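Local coordinates for oligopeptide ABC transporter, periplasmic oligopeptide-binding protein, putative (Thermotoga maritima MSB8, PDB 5IPW) that probably binds oligopeptides in the periplasm and hands them to an ABC transporter for uptake across the membrane, at residues Leu79-Leu84 and Thr620-Met625; Ala85-Glu90 and Asp616-Pro621; Ile526-Asp531 and Glu541-Pro546; Ile507-Glu512 and Phe517-Trp522. All blocks are in the same frame, centred on the assembly; numbering follows the deposited sequence.

Interaction 1. Residues Leu79-Leu84 and Thr620-Met625; sequences LIEVKL and TPLNAM
Glu81 OE1 is gripped by two cationic groups, Lys83 NZ at 2.9 Å within its own segment and Arg619 NE, just ahead of residues 620-625. The ammonium meets the carboxylate from above its plane, 39° out of it. Lys83 NZ also bonds to the backbone oxygens of Tyr184 and Gly185, so this buried charge has three acceptors; they probably stabilise its protonated form. The apolar stem of this salt bridge is where Leu622 lands. Its CG lies opposite the backbone N (chi1 -175°), which sends the isobutyl group out from the 3-10 turn 622-624, and the two methyls divide the work. CD1 rests 3.5 Å from Glu81 O, while CD2 sits against Lys83 CE at 3.8 Å and Glu81 CB at 4.0 Å. The bend of the lysine at chi2 (-66°) turns its chain alongside Leu622, bringing CE to the leucine and NZ to the carboxylate. At the other end, Leu79 CD2 packs on Pro621 CG at 3.6 Å, side chain and ring crossing obliquely. A cis peptide bond precedes Pro621, and the chain then winds into its short helical turn, held by Ala624 N to Pro621 O at 2.8 Å. The contact thus fits the end of helix 73-80, and the extended residues that leave it, against the loop between strands 613-614 and 630-631. Leu79 also touches Trp63 and Arg65 of strand 62-67, and Lys83 pairs through its backbone with Leu98 of strand 94-105.

Interaction 2. Residues Ala85-Glu90 and Asp616-Pro621; sequences AFWDKE and DVLRTP
Trp87 NE1 gives the hydrogen bond of this contact, reaching Val617 O at 2.9 Å. The bond is bent, with 144° at the hydrogen, and the oxygen lies 23° out of the indole plane while still approaching at the ring edge. Apolar contact comes from Leu618. Its CD2 sits over one face of the five-membered ring in a CH-pi contact, 4.0 Å from the centroid and nearly on the ring normal. The other methyl, CD1, reaches Glu90 O at 3.9 Å. Val617 CG2 adds a looser touch at Trp87 CZ2, 4.3 Å away. An edge bond and a methyl over one face together hold the indole. The polar bonds that shape the second segment lie within it. Arg619 N closes a type I beta turn on Asp616 O at 2.9 Å, and Arg619 NH1 reaches the same oxygen from the opposite face of its plane at 3.2 Å. NH1 also pairs with Asp616 OD1, whose carboxylate is shared with Lys78 and Tyr184. An indole at the end of edge strand 85-87 of a five-stranded antiparallel sheet is thereby docked on a beta turn, in keeping with the solute-binding fold, in which the C-terminal chain returns to the lobe of the N-terminal region.

Interaction 3. Residues Ile526-Asp531 and Glu541-Pro546; sequences ISYYID and EVPEGP
A helix followed by a loop that doubles back along it is the element here: residues 541-546 run in extended form, roughly antiparallel to helix 523-534, and lean on Tyr528. Pro543 covers one face of the phenol ring. Its CD makes a CH-pi contact 4.2 Å from the Tyr528 centroid, 28° off the ring normal, and lies off-centre toward the CG-CD2 side, with CD 3.8 Å from Tyr528 CD2. Pro543 CG continues the contact down the side chain, touching Tyr528 CB at 4.0 Å, and the two side chains cross at about a right angle. Farther out, Val542 CG2 meets the hydroxyl end, 3.6 Å from Tyr528 OH and 4.0 Å from Tyr528 CZ. The ring is swung toward the loop because CG stands opposite the helix backbone N (chi1 174°), beside the carbonyl carbon. Glu541 adds its backbone oxygen, 4.3 Å from Tyr528 CD1. The contact is mostly apolar and lies at the surface, its centre about 32 Å from the centre of the chain. Pro539 also touches Tyr528, and Val542 packs against Trp525 on the same helix; Trp525 NE1 in turn bonds to Gly545 O. Helix 550-564, which follows this loop, packs against helix 523-534 through Ile530 and through Tyr529, whose ring stacks on Tyr553.

Interaction 4. Residues Ile507-Glu512 and Phe517-Trp522; sequences IFPGSE and FWYIGW
Trp518 and Tyr519 both place CG between the backbone N and the carbonyl carbon (chi1 77° and 62°), and this brings the two rings together onto Pro509. Tyr519 CD2 then lies over one face of the indole, while the phenol ring offers a face to the proline. Pro509 CA sits above that face in a CH-pi contact, 3.6 Å from the centroid and 21° off the normal, displaced toward the hydroxyl end, with CA 3.4 Å from Tyr519 CZ. Pro509 CB covers the CD1-CE1 side of the phenol at 3.9 Å from Tyr519 CD1. Its neighbour CG reaches across to the indole, 3.7 Å from Trp518 CH2, so that the pyrrolidine ring touches both aromatics at once. Polar atoms fix the rims. Tyr519 OH is hydrogen-bonded to Met505 O and accepts from a water at 2.6 Å, and the same water takes the N-H of Glu512 at 3.1 Å; it lies in the plane of the phenol ring, at its edge, and bridges the two segments. Trp518 NE1 bonds to Val506 O, and the indole also stacks on Trp587. The proline is presented by a type II beta turn from Phe508 to Ser511, with Gly510 at the third position at positive phi. The backbone bond closing this turn is weak, but Ser511 OG reinforces it at 2.8 Å from Phe508 O. Proline and glycine at the two central positions make this a classic type II turn, here packed against an aromatic pair inside the connection from strand 489-494 to helix 523-534.

Overall arrangement
From the N terminus, the chain lays down helix 73-80 and strand 85-87, one half of interactions 1 and 2. More than 500 residues later, the loop after strand 613-614 returns to close both: interaction 2 first, then interaction 1 around it, with Thr620 and Pro621 shared. The two also touch where Met625 CE packs on Phe86 CZ, and tie the C-terminal loop to the N-terminal region. Within this long excursion, interaction 4 closes a short loop before helix 523-534, and interaction 3 follows in series, laying the loop after that helix back on it. These adjoin through Ile526 on Tyr519 and Pro509. The centres of interactions 2 and 4 lie about 26 Å apart.

Interaction 1. Residues Leu79-Leu84 and Thr620-Met625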
# COMPACT_ATOMS: atom_id res chain seq x y z
N LEU A 79 4.25 0.91 -12.67
CA LEU A 79 5.40 1.60 -13.26
C LEU A 79 5.02 2.97 -13.79
O LEU A 79 5.84 3.88 -13.82
CB LEU A 79 5.99 0.80 -14.42
CG LEU A 79 6.61 -0.55 -14.10
CD1 LEU A 79 7.28 -1.10 -15.35
CD2 LEU A 79 7.61 -0.43 -12.96
N ILE A 80 3.77 3.08 -14.20
CA ILE A 80 3.33 4.05 -15.18
C ILE A 80 2.46 5.15 -14.56
O ILE A 80 2.21 6.19 -15.17
CB ILE A 80 2.60 3.27 -16.31
CG1 ILE A 80 3.29 3.52 -17.63
CG2 ILE A 80 1.08 3.50 -16.37
CD1 ILE A 80 4.60 2.79 -17.70
N GLU A 81 2.04 4.94 -13.32
CA GLU A 81 1.04 5.77 -12.68
C GLU A 81 1.54 7.16 -12.34
O GLU A 81 2.70 7.36 -11.99
CB GLU A 81 0.52 5.10 -11.40
CG GLU A 81 -0.69 4.20 -11.64
CD GLU A 81 -0.95 3.26 -10.49
OE1 GLU A 81 -0.81 3.68 -9.32
OE2 GLU A 81 -1.28 2.09 -10.77
N VAL A 82 0.64 8.12 -12.44
CA VAL A 82 0.92 9.50 -12.05
C VAL A 82 -0.22 10.02 -11.18
O VAL A 82 -1.37 9.63 -11.34
CB VAL A 82 1.14 10.43 -13.27
CG1 VAL A 82 2.39 10.01 -14.03
CG2 VAL A 82 -0.07 10.45 -14.19
N LYS A 83 0.14 10.90 -10.25
CA LYS A 83 -0.78 11.40 -9.24
C LYS A 83 -0.77 12.92 -9.25
O LYS A 83 0.19 13.53 -9.71
CB LYS A 83 -0.35 10.88 -7.85
CG LYS A 83 0.00 9.40 -7.83
CD LYS A 83 -1.21 8.52 -8.09
CE LYS A 83 -0.84 7.05 -8.16
NZ LYS A 83 -1.99 6.22 -8.63
N LEU A 84 -1.84 13.53 -8.73
CA LEU A 84 -1.84 14.97 -8.50
C LEU A 84 -0.76 15.26 -7.49
O LEU A 84 -0.02 16.23 -7.60
CB LEU A 84 -3.19 15.44 -7.96
CG LEU A 84 -4.33 15.43 -8.97
CD1 LEU A 84 -5.64 15.82 -8.30
CD2 LEU A 84 -4.04 16.37 -10.13
N THR A 620 3.88 0.23 -4.97
CA THR A 620 5.23 -0.24 -5.24
C THR A 620 5.26 -0.94 -6.60
O THR A 620 4.37 -1.73 -6.90
CB THR A 620 5.71 -1.18 -4.11
OG1 THR A 620 5.76 -0.44 -2.88
CG2 THR A 620 7.10 -1.71 -4.39
N PRO A 621 6.27 -0.65 -7.44
CA PRO A 621 7.46 0.17 -7.20
C PRO A 621 7.34 1.67 -7.48
O PRO A 621 8.36 2.34 -7.49
CB PRO A 621 8.47 -0.45 -8.16
CG PRO A 621 7.64 -0.78 -9.35
CD PRO A 621 6.29 -1.19 -8.81
N LEU A 622 6.14 2.20 -7.68
CA LEU A 622 5.98 3.66 -7.88
C LEU A 622 6.61 4.44 -6.73
O LEU A 622 7.13 5.54 -6.90
CB LEU A 622 4.51 4.04 -7.98
CG LEU A 622 4.25 5.52 -8.30
CD1 LEU A 622 4.78 5.86 -9.68
CD2 LEU A 622 2.77 5.83 -8.19
N ASN A 623 6.51 3.85 -5.56
CA ASN A 623 7.15 4.30 -4.34
C ASN A 623 8.67 4.60 -4.50
O ASN A 623 9.21 5.45 -3.82
CB ASN A 623 6.92 3.18 -3.32
CG ASN A 623 7.40 3.53 -1.95
OD1 ASN A 623 7.58 4.71 -1.63
ND2 ASN A 623 7.63 2.51 -1.13
N ALA A 624 9.34 3.86 -5.39
CA ALA A 624 10.75 4.09 -5.70
C ALA A 624 10.98 5.17 -6.76
O ALA A 624 12.11 5.57 -7.01
CB ALA A 624 11.38 2.78 -6.17
N MET A 625 9.89 5.60 -7.39
CA MET A 625 9.87 6.66 -8.39
C MET A 625 10.63 6.31 -9.66
O MET A 625 11.65 6.92 -9.97
CB MET A 625 10.36 7.99 -7.78
CG MET A 625 9.59 9.21 -8.28
SD MET A 625 7.79 8.98 -8.15
CE MET A 625 7.19 10.45 -8.96

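Interaction 2. Residues Ala85-Glu90 and Asp616-Pro621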
# COMPACT_ATOMS: atom_id res chain seq x y z
N ALA A 85 -0.68 14.41 -6.49
CA ALA A 85 0.39 14.48 -5.52
C ALA A 85 0.78 13.06 -5.14
O ALA A 85 -0.08 12.23 -4.86
CB ALA A 85 -0.06 15.26 -4.30
N PHE A 86 2.08 12.80 -5.15
CA PHE A 86 2.58 11.46 -4.87
C PHE A 86 2.77 11.28 -3.38
O PHE A 86 2.88 12.26 -2.63
CB PHE A 86 3.93 11.23 -5.55
CG PHE A 86 3.85 11.16 -7.05
CD1 PHE A 86 3.54 9.97 -7.68
CD2 PHE A 86 4.09 12.28 -7.82
CE1 PHE A 86 3.47 9.89 -9.06
CE2 PHE A 86 4.01 12.21 -9.20
CZ PHE A 86 3.70 11.01 -9.82
N TRP A 87 2.81 10.02 -2.97
CA TRP A 87 3.38 9.68 -1.68
C TRP A 87 4.82 10.15 -1.70
O TRP A 87 5.46 10.18 -2.75
CB TRP A 87 3.39 8.16 -1.45
CG TRP A 87 2.07 7.50 -1.18
CD1 TRP A 87 1.53 6.46 -1.87
CD2 TRP A 87 1.14 7.82 -0.14
NE1 TRP A 87 0.32 6.10 -1.32
CE2 TRP A 87 0.05 6.93 -0.26
CE3 TRP A 87 1.12 8.77 0.89
CZ2 TRP A 87 -1.05 6.96 0.60
CZ3 TRP A 87 0.02 8.80 1.75
CH2 TRP A 87 -1.04 7.90 1.60
N ASP A 88 5.36 10.49 -0.54
CA ASP A 88 6.81 10.48 -0.41
C ASP A 88 7.23 9.01 -0.39
O ASP A 88 6.40 8.10 -0.52
CB ASP A 88 7.25 11.20 0.86
CG ASP A 88 6.97 10.40 2.10
OD1 ASP A 88 5.95 9.67 2.14
OD2 ASP A 88 7.77 10.51 3.05
N LYS A 89 8.53 8.75 -0.24
CA LYS A 89 9.03 7.38 -0.25
C LYS A 89 8.47 6.52 0.90
O LYS A 89 8.17 5.34 0.69
CB LYS A 89 10.56 7.39 -0.21
CG LYS A 89 11.21 6.02 -0.19
CD LYS A 89 12.68 6.11 0.15
CE LYS A 89 13.25 4.73 0.43
NZ LYS A 89 14.71 4.78 0.67
N GLU A 90 8.33 7.09 2.10
CA GLU A 90 7.90 6.32 3.29
C GLU A 90 6.38 6.04 3.31
O GLU A 90 5.95 4.93 3.67
CB GLU A 90 8.39 6.98 4.60
CG GLU A 90 7.52 8.10 5.17
CD GLU A 90 8.06 8.66 6.48
OE1 GLU A 90 7.67 9.78 6.87
OE2 GLU A 90 8.89 7.98 7.13
N ASP A 616 0.81 -2.50 -1.53
CA ASP A 616 -0.05 -2.08 -2.65
C ASP A 616 -0.52 -0.63 -2.49
O ASP A 616 -0.65 0.10 -3.47
CB ASP A 616 -1.25 -3.03 -2.82
CG ASP A 616 -2.23 -2.57 -3.90
OD1 ASP A 616 -3.12 -1.74 -3.60
OD2 ASP A 616 -2.13 -3.05 -5.05
N VAL A 617 -0.76 -0.22 -1.25
CA VAL A 617 -1.14 1.16 -0.94
C VAL A 617 -0.11 2.19 -1.40
O VAL A 617 -0.47 3.30 -1.77
CB VAL A 617 -1.44 1.33 0.57
CG1 VAL A 617 -0.28 0.86 1.43
CG2 VAL A 617 -1.80 2.78 0.90
N LEU A 618 1.17 1.82 -1.38
CA LEU A 618 2.23 2.72 -1.85
C LEU A 618 2.53 2.54 -3.34
O LEU A 618 3.44 3.17 -3.88
CB LEU A 618 3.51 2.49 -1.04
CG LEU A 618 3.41 2.63 0.48
CD1 LEU A 618 4.74 2.25 1.11
CD2 LEU A 618 3.02 4.05 0.88
N ARG A 619 1.75 1.69 -3.99
CA ARG A 619 1.83 1.48 -5.44
C ARG A 619 3.20 0.94 -5.87
O ARG A 619 3.62 1.16 -6.99
CB ARG A 619 1.51 2.78 -6.20
CG ARG A 619 0.29 3.55 -5.69
CD ARG A 619 -0.96 2.69 -5.62
NE ARG A 619 -1.31 2.16 -6.94
CZ ARG A 619 -1.97 1.03 -7.16
NH1 ARG A 619 -2.36 0.25 -6.16
NH2 ARG A 619 -2.22 0.66 -8.41
N THR A 620 3.88 0.23 -4.97
CA THR A 620 5.23 -0.24 -5.24
C THR A 620 5.26 -0.94 -6.60
O THR A 620 4.37 -1.73 -6.90
CB THR A 620 5.71 -1.18 -4.11
OG1 THR A 620 5.76 -0.44 -2.88
CG2 THR A 620 7.10 -1.71 -4.39
N PRO A 621 6.27 -0.65 -7.44
CA PRO A 621 7.46 0.17 -7.20
C PRO A 621 7.34 1.67 -7.48
O PRO A 621 8.36 2.34 -7.49
CB PRO A 621 8.47 -0.45 -8.16
CG PRO A 621 7.64 -0.78 -9.35
CD PRO A 621 6.29 -1.19 -8.81

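Interaction 3. Residues Ile526-Asp531 and Glu541-Pro546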
# COMPACT_ATOMS: atom_id res chain seq x y z
N ILE A 526 -18.84 -1.96 20.29
CA ILE A 526 -18.13 -0.97 19.47
C ILE A 526 -19.09 -0.27 18.51
O ILE A 526 -18.99 0.94 18.30
CB ILE A 526 -16.98 -1.63 18.67
CG1 ILE A 526 -15.87 -2.07 19.63
CG2 ILE A 526 -16.41 -0.67 17.63
CD1 ILE A 526 -14.94 -3.11 19.04
N SER A 527 -20.00 -1.03 17.93
CA SER A 527 -21.00 -0.48 17.02
C SER A 527 -22.03 0.35 17.80
O SER A 527 -22.48 1.40 17.32
CB SER A 527 -21.67 -1.62 16.27
OG SER A 527 -22.40 -1.14 15.16
N TYR A 528 -22.40 -0.13 18.98
CA TYR A 528 -23.29 0.60 19.89
C TYR A 528 -22.67 1.94 20.33
O TYR A 528 -23.37 2.95 20.40
CB TYR A 528 -23.65 -0.29 21.10
CG TYR A 528 -24.45 0.39 22.20
CD1 TYR A 528 -25.59 1.13 21.90
CD2 TYR A 528 -24.09 0.26 23.54
CE1 TYR A 528 -26.33 1.75 22.90
CE2 TYR A 528 -24.82 0.87 24.55
CZ TYR A 528 -25.94 1.62 24.22
OH TYR A 528 -26.68 2.24 25.20
N TYR A 529 -21.36 1.93 20.58
CA TYR A 529 -20.64 3.12 21.03
C TYR A 529 -20.58 4.19 19.95
O TYR A 529 -20.94 5.34 20.18
CB TYR A 529 -19.23 2.73 21.43
CG TYR A 529 -18.36 3.86 21.93
CD1 TYR A 529 -17.68 4.68 21.04
CD2 TYR A 529 -18.21 4.10 23.29
CE1 TYR A 529 -16.87 5.71 21.49
CE2 TYR A 529 -17.41 5.12 23.75
CZ TYR A 529 -16.74 5.93 22.85
OH TYR A 529 -15.94 6.95 23.31
N ILE A 530 -20.10 3.81 18.77
CA ILE A 530 -19.98 4.73 17.65
C ILE A 530 -21.34 5.34 17.36
O ILE A 530 -21.46 6.56 17.22
CB ILE A 530 -19.43 4.03 16.39
CG1 ILE A 530 -17.98 3.61 16.60
CG2 ILE A 530 -19.52 4.94 15.17
CD1 ILE A 530 -17.50 2.55 15.63
N ASP A 531 -22.36 4.49 17.27
CA ASP A 531 -23.72 4.95 17.00
C ASP A 531 -24.22 5.97 18.03
O ASP A 531 -24.83 6.97 17.67
CB ASP A 531 -24.71 3.77 16.91
CG ASP A 531 -25.14 3.47 15.49
OD1 ASP A 531 -24.51 3.96 14.52
OD2 ASP A 531 -26.13 2.72 15.33
N GLU A 541 -31.85 -0.09 21.36
CA GLU A 541 -31.53 -1.42 21.89
C GLU A 541 -30.05 -1.56 22.28
O GLU A 541 -29.15 -1.22 21.50
CB GLU A 541 -31.87 -2.50 20.86
CG GLU A 541 -33.33 -2.52 20.40
CD GLU A 541 -34.30 -3.07 21.44
OE1 GLU A 541 -33.86 -3.78 22.37
OE2 GLU A 541 -35.51 -2.80 21.31
N VAL A 542 -29.81 -2.06 23.50
CA VAL A 542 -28.46 -2.32 24.02
C VAL A 542 -28.09 -3.78 23.73
O VAL A 542 -28.93 -4.67 23.91
CB VAL A 542 -28.41 -2.08 25.54
CG1 VAL A 542 -27.03 -2.41 26.12
CG2 VAL A 542 -28.78 -0.64 25.87
N PRO A 543 -26.84 -4.05 23.30
CA PRO A 543 -26.43 -5.43 23.06
C PRO A 543 -25.84 -6.09 24.31
O PRO A 543 -25.26 -5.41 25.16
CB PRO A 543 -25.35 -5.28 21.99
CG PRO A 543 -24.71 -3.98 22.31
CD PRO A 543 -25.75 -3.11 22.96
N GLU A 544 -26.01 -7.41 24.42
CA GLU A 544 -25.45 -8.19 25.52
C GLU A 544 -23.98 -8.54 25.24
O GLU A 544 -23.40 -8.10 24.25
CB GLU A 544 -26.29 -9.47 25.77
CG GLU A 544 -26.06 -10.64 24.80
CD GLU A 544 -26.89 -10.55 23.53
OE1 GLU A 544 -27.34 -11.61 23.04
OE2 GLU A 544 -27.11 -9.44 23.01
N GLY A 545 -23.39 -9.33 26.13
CA GLY A 545 -22.01 -9.78 25.98
C GLY A 545 -21.07 -8.90 26.77
O GLY A 545 -21.47 -7.84 27.26
N PRO A 546 -19.81 -9.34 26.92
CA PRO A 546 -18.85 -8.54 27.68
C PRO A 546 -18.59 -7.20 26.99
O PRO A 546 -18.46 -7.16 25.77
CB PRO A 546 -17.58 -9.39 27.68
CG PRO A 546 -18.01 -10.76 27.26
CD PRO A 546 -19.18 -10.54 26.35

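Interaction 4. Residues Ile507-Glu512 and Phe517-Trp522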
# COMPACT_ATOMS: atom_id res chain seq x y z
N ILE A 507 -5.74 -1.49 13.54
CA ILE A 507 -5.34 -0.58 14.60
C ILE A 507 -6.58 -0.04 15.31
O ILE A 507 -6.60 0.03 16.54
CB ILE A 507 -4.47 0.58 14.04
CG1 ILE A 507 -3.01 0.16 13.96
CG2 ILE A 507 -4.53 1.80 14.95
CD1 ILE A 507 -2.75 -1.18 13.31
N PHE A 508 -7.60 0.32 14.54
CA PHE A 508 -8.77 1.00 15.07
C PHE A 508 -10.04 0.15 15.02
O PHE A 508 -10.52 -0.17 13.93
CB PHE A 508 -8.99 2.29 14.31
CG PHE A 508 -7.83 3.23 14.39
CD1 PHE A 508 -7.53 3.87 15.58
CD2 PHE A 508 -7.03 3.46 13.29
CE1 PHE A 508 -6.46 4.73 15.67
CE2 PHE A 508 -5.95 4.33 13.37
CZ PHE A 508 -5.66 4.96 14.57
N PRO A 509 -10.58 -0.22 16.19
CA PRO A 509 -11.87 -0.89 16.22
C PRO A 509 -12.96 -0.05 15.58
O PRO A 509 -13.00 1.16 15.78
CB PRO A 509 -12.13 -1.06 17.71
CG PRO A 509 -10.78 -1.18 18.31
CD PRO A 509 -9.92 -0.25 17.51
N GLY A 510 -13.81 -0.69 14.78
CA GLY A 510 -14.95 -0.03 14.15
C GLY A 510 -14.59 1.04 13.12
O GLY A 510 -15.40 1.92 12.83
N SER A 511 -13.38 0.96 12.56
CA SER A 511 -12.99 1.86 11.48
C SER A 511 -13.45 1.33 10.12
O SER A 511 -13.45 2.05 9.13
CB SER A 511 -11.48 2.07 11.48
OG SER A 511 -10.82 0.83 11.37
N GLU A 512 -13.82 0.05 10.07
CA GLU A 512 -14.30 -0.59 8.84
C GLU A 512 -15.51 -1.47 9.14
O GLU A 512 -15.78 -1.81 10.29
CB GLU A 512 -13.18 -1.41 8.18
CG GLU A 512 -11.93 -0.62 7.83
CD GLU A 512 -10.96 -1.39 6.93
OE1 GLU A 512 -11.39 -1.85 5.86
OE2 GLU A 512 -9.77 -1.52 7.28
N PHE A 517 -9.72 -9.87 14.18
CA PHE A 517 -9.95 -10.90 15.17
C PHE A 517 -9.84 -10.42 16.61
O PHE A 517 -10.60 -10.88 17.46
CB PHE A 517 -9.00 -12.07 14.95
CG PHE A 517 -9.14 -12.71 13.61
CD1 PHE A 517 -10.36 -13.23 13.22
CD2 PHE A 517 -8.08 -12.79 12.74
CE1 PHE A 517 -10.51 -13.83 11.99
CE2 PHE A 517 -8.22 -13.38 11.50
CZ PHE A 517 -9.44 -13.91 11.12
N TRP A 518 -8.91 -9.50 16.89
CA TRP A 518 -8.60 -9.15 18.28
C TRP A 518 -9.75 -8.45 19.00
O TRP A 518 -9.87 -8.59 20.21
CB TRP A 518 -7.26 -8.38 18.43
CG TRP A 518 -7.25 -6.91 18.06
CD1 TRP A 518 -6.85 -6.37 16.87
CD2 TRP A 518 -7.60 -5.80 18.90
NE1 TRP A 518 -6.95 -5.00 16.91
CE2 TRP A 518 -7.40 -4.62 18.15
CE3 TRP A 518 -8.07 -5.69 20.21
CZ2 TRP A 518 -7.68 -3.35 18.65
CZ3 TRP A 518 -8.34 -4.41 20.72
CH2 TRP A 518 -8.15 -3.26 19.94
N TYR A 519 -10.60 -7.74 18.28
CA TYR A 519 -11.76 -7.11 18.91
C TYR A 519 -13.10 -7.60 18.36
O TYR A 519 -14.12 -6.96 18.60
CB TYR A 519 -11.68 -5.59 18.80
CG TYR A 519 -11.70 -5.03 17.40
CD1 TYR A 519 -12.89 -4.74 16.75
CD2 TYR A 519 -10.52 -4.76 16.74
CE1 TYR A 519 -12.90 -4.21 15.48
CE2 TYR A 519 -10.51 -4.23 15.46
CZ TYR A 519 -11.71 -3.96 14.84
OH TYR A 519 -11.72 -3.43 13.57
N ILE A 520 -13.10 -8.73 17.68
CA ILE A 520 -14.29 -9.15 16.94
C ILE A 520 -15.48 -9.41 17.86
O ILE A 520 -16.60 -9.01 17.56
CB ILE A 520 -13.99 -10.35 16.00
CG1 ILE A 520 -15.14 -10.55 15.02
CG2 ILE A 520 -13.73 -11.63 16.77
CD1 ILE A 520 -14.80 -11.48 13.88
N GLY A 521 -15.23 -10.06 19.00
CA GLY A 521 -16.26 -10.25 20.02
C GLY A 521 -16.86 -8.96 20.57
O GLY A 521 -18.01 -8.95 21.00
N TRP A 522 -16.10 -7.87 20.57
CA TRP A 522 -16.60 -6.57 21.03
C TRP A 522 -17.35 -5.76 19.96
O TRP A 522 -17.81 -4.64 20.24
CB TRP A 522 -15.45 -5.73 21.61
CG TRP A 522 -14.83 -6.31 22.84
CD1 TRP A 522 -15.47 -6.97 23.84
CD2 TRP A 522 -13.44 -6.27 23.21
NE1 TRP A 522 -14.57 -7.36 24.81
CE2 TRP A 522 -13.32 -6.94 24.44
CE3 TRP A 522 -12.29 -5.74 22.62
CZ2 TRP A 522 -12.09 -7.08 25.10
CZ3 TRP A 522 -11.07 -5.89 23.27
CH2 TRP A 522 -10.98 -6.56 24.49
O HOH W 1 -13.36 -2.41 11.84